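Local coordinates for protein FG41 Malonate Semialdehyde Decarboxylase (Coryneform bacterium, PDB 3MJZ) that is a member of the tautomerase superfamily whose small alpha/beta subunits assemble as a trimer, at residues P1-D6 with V66-F71. Numbering follows the deposited sequence.
Sequences PLIRID and VIIHVF
The Phe71 ring turns an edge to the backbone of strand 2-6, with Leu2 O in its plane 3.5 Å from CD1. Farther out its CE1 meets the extended Arg4 chain, 3.9 Å from CD, and the guanidinium stands perpendicular to the ring, presenting an edge to it. With CG beside its own backbone N (chi1 -67°), Phe71 leans back along its strand, and CZ sits over the centre of the His69 ring, 3.5 Å above that plane. These rings share one sheet face with Leu2, Arg4, Asp6 and Ile67. The guanidinium reaches beyond the subunit: Arg4 NH1 forms a salt bridge with Asp6 OD2 of the second subunit, and Asp6 OD2 receives Arg4 NH1 of the third, while Arg4 NE is buried without a partner. Beneath, the strands run antiparallel in register, Leu2 with Phe71, Arg4 with His69 and Asp6 with Ile67 each joined by two backbone hydrogen bonds. On the other face Ile3 CG2 presses against Ile68 CG2 at 3.4 Å, and Ile5 CG2 lies alongside Ile68 CD1 at 3.7 Å; helix 13-30 packs there through Leu27 and Val23. At the start, Pro1 CB touches Phe71 O at 3.2 Å. This is the central antiparallel pair of the tautomerase-superfamily beta-alpha-beta fold, with the amino-terminal proline leading into the first strand and the sheet face opposite the helix joining the subunits of the trimer.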
loop_
_atom_site.group_PDB
_atom_site.type_symbol
_atom_site.label_atom_id
_atom_site.label_comp_id
_atom_site.label_asym_id
_atom_site.label_seq_id
_atom_site.Cartn_x
_atom_site.Cartn_y
_atom_site.Cartn_z
ATOM N N PRO A 1 -6.823 -10.962 5.920
ATOM C CA PRO A 1 -6.417 -9.797 5.154
ATOM C C PRO A 1 -5.409 -8.922 5.885
ATOM O O PRO A 1 -5.215 -9.082 7.095
ATOM C CB PRO A 1 -7.729 -9.049 4.939
ATOM C CG PRO A 1 -8.593 -9.439 6.051
ATOM C CD PRO A 1 -8.129 -10.761 6.568
ATOM N N LEU A 2 -4.758 -8.031 5.138
ATOM C CA LEU A 2 -3.888 -7.019 5.701
ATOM C C LEU A 2 -4.609 -5.703 5.511
ATOM O O LEU A 2 -5.070 -5.390 4.407
ATOM C CB LEU A 2 -2.507 -6.993 5.012
ATOM C CG LEU A 2 -1.508 -5.885 5.443
ATOM C CD1 LEU A 2 -1.148 -5.900 6.917
ATOM C CD2 LEU A 2 -0.254 -5.914 4.603
ATOM N N ILE A 3 -4.715 -4.943 6.601
ATOM C CA ILE A 3 -5.445 -3.663 6.614
ATOM C C ILE A 3 -4.484 -2.551 6.968
ATOM O O ILE A 3 -3.804 -2.589 7.988
ATOM C CB ILE A 3 -6.706 -3.690 7.529
ATOM C CG1 ILE A 3 -7.699 -4.723 7.022
ATOM C CG2 ILE A 3 -7.426 -2.370 7.561
ATOM C CD1 ILE A 3 -7.564 -5.976 7.733
ATOM N N ARG A 4 -4.388 -1.597 6.059
ATOM C CA ARG A 4 -3.621 -0.395 6.265
ATOM C C ARG A 4 -4.630 0.654 6.642
ATOM O O ARG A 4 -5.454 1.079 5.795
ATOM C CB ARG A 4 -2.871 0.006 4.970
ATOM C CG ARG A 4 -1.751 -0.940 4.585
ATOM C CD ARG A 4 -0.816 -0.398 3.503
ATOM N NE ARG A 4 0.181 -1.429 3.236
ATOM C CZ ARG A 4 1.371 -1.498 3.824
ATOM N NH1 ARG A 4 1.757 -0.562 4.685
ATOM N NH2 ARG A 4 2.189 -2.495 3.534
ATOM N N ILE A 5 -4.600 1.037 7.917
ATOM C CA ILE A 5 -5.459 2.138 8.402
ATOM C C ILE A 5 -4.655 3.417 8.495
ATOM O O ILE A 5 -3.770 3.556 9.352
ATOM C CB ILE A 5 -6.154 1.843 9.754
ATOM C CG1 ILE A 5 -6.992 0.560 9.659
ATOM C CG2 ILE A 5 -7.050 2.995 10.156
ATOM C CD1 ILE A 5 -6.581 -0.483 10.550
ATOM N N ASP A 6 -4.961 4.345 7.600
ATOM C CA ASP A 6 -4.298 5.636 7.613
ATOM C C ASP A 6 -5.217 6.720 8.184
ATOM O O ASP A 6 -6.248 7.061 7.606
ATOM C CB ASP A 6 -3.756 5.976 6.222
ATOM C CG ASP A 6 -2.507 5.178 5.877
ATOM O OD1 ASP A 6 -1.405 5.677 6.182
ATOM O OD2 ASP A 6 -2.628 4.058 5.291
ATOM N N VAL A 66 -10.256 9.028 7.919
ATOM C CA VAL A 66 -9.800 7.652 8.196
ATOM C C VAL A 66 -9.914 6.838 6.910
ATOM O O VAL A 66 -11.017 6.484 6.494
ATOM C CB VAL A 66 -10.636 6.963 9.302
ATOM C CG1 VAL A 66 -10.129 5.549 9.586
ATOM C CG2 VAL A 66 -10.625 7.781 10.594
ATOM N N ILE A 67 -8.776 6.569 6.275
ATOM C CA ILE A 67 -8.725 5.774 5.054
ATOM C C ILE A 67 -8.309 4.344 5.409
ATOM O O ILE A 67 -7.235 4.130 5.961
ATOM C CB ILE A 67 -7.770 6.424 4.008
ATOM C CG1 ILE A 67 -8.340 7.780 3.554
ATOM C CG2 ILE A 67 -7.565 5.521 2.792
ATOM C CD1 ILE A 67 -7.304 8.793 3.155
ATOM N N ILE A 68 -9.193 3.390 5.106
ATOM C CA ILE A 68 -8.981 1.933 5.325
ATOM C C ILE A 68 -8.798 1.241 3.964
ATOM O O ILE A 68 -9.679 1.279 3.125
ATOM C CB ILE A 68 -10.215 1.228 6.022
ATOM C CG1 ILE A 68 -10.956 2.151 7.004
ATOM C CG2 ILE A 68 -9.811 -0.063 6.683
ATOM C CD1 ILE A 68 -10.115 2.615 8.109
ATOM N N HIS A 69 -7.645 0.615 3.784
ATOM C CA HIS A 69 -7.240 -0.050 2.554
ATOM C C HIS A 69 -7.142 -1.552 2.890
ATOM O O HIS A 69 -6.290 -1.998 3.670
ATOM C CB HIS A 69 -5.892 0.524 2.125
ATOM C CG HIS A 69 -5.554 0.331 0.676
ATOM N ND1 HIS A 69 -6.172 -0.601 -0.133
ATOM C CD2 HIS A 69 -4.600 0.911 -0.085
ATOM C CE1 HIS A 69 -5.645 -0.555 -1.340
ATOM N NE2 HIS A 69 -4.677 0.344 -1.331
ATOM N N VAL A 70 -8.069 -2.318 2.335
ATOM C CA VAL A 70 -8.193 -3.731 2.650
ATOM C C VAL A 70 -7.513 -4.553 1.555
ATOM O O VAL A 70 -7.817 -4.411 0.357
ATOM C CB VAL A 70 -9.675 -4.117 2.818
ATOM C CG1 VAL A 70 -9.804 -5.573 3.174
ATOM C CG2 VAL A 70 -10.317 -3.242 3.896
ATOM N N PHE A 71 -6.536 -5.353 1.972
ATOM C CA PHE A 71 -5.843 -6.272 1.073
ATOM C C PHE A 71 -6.307 -7.673 1.409
ATOM O O PHE A 71 -5.967 -8.201 2.451
ATOM C CB PHE A 71 -4.321 -6.154 1.206
ATOM C CG PHE A 71 -3.777 -4.843 0.737
ATOM C CD1 PHE A 71 -3.692 -3.763 1.606
ATOM C CD2 PHE A 71 -3.333 -4.684 -0.564
ATOM C CE1 PHE A 71 -3.186 -2.545 1.185
ATOM C CE2 PHE A 71 -2.820 -3.465 -0.991
ATOM C CZ PHE A 71 -2.749 -2.393 -0.113
#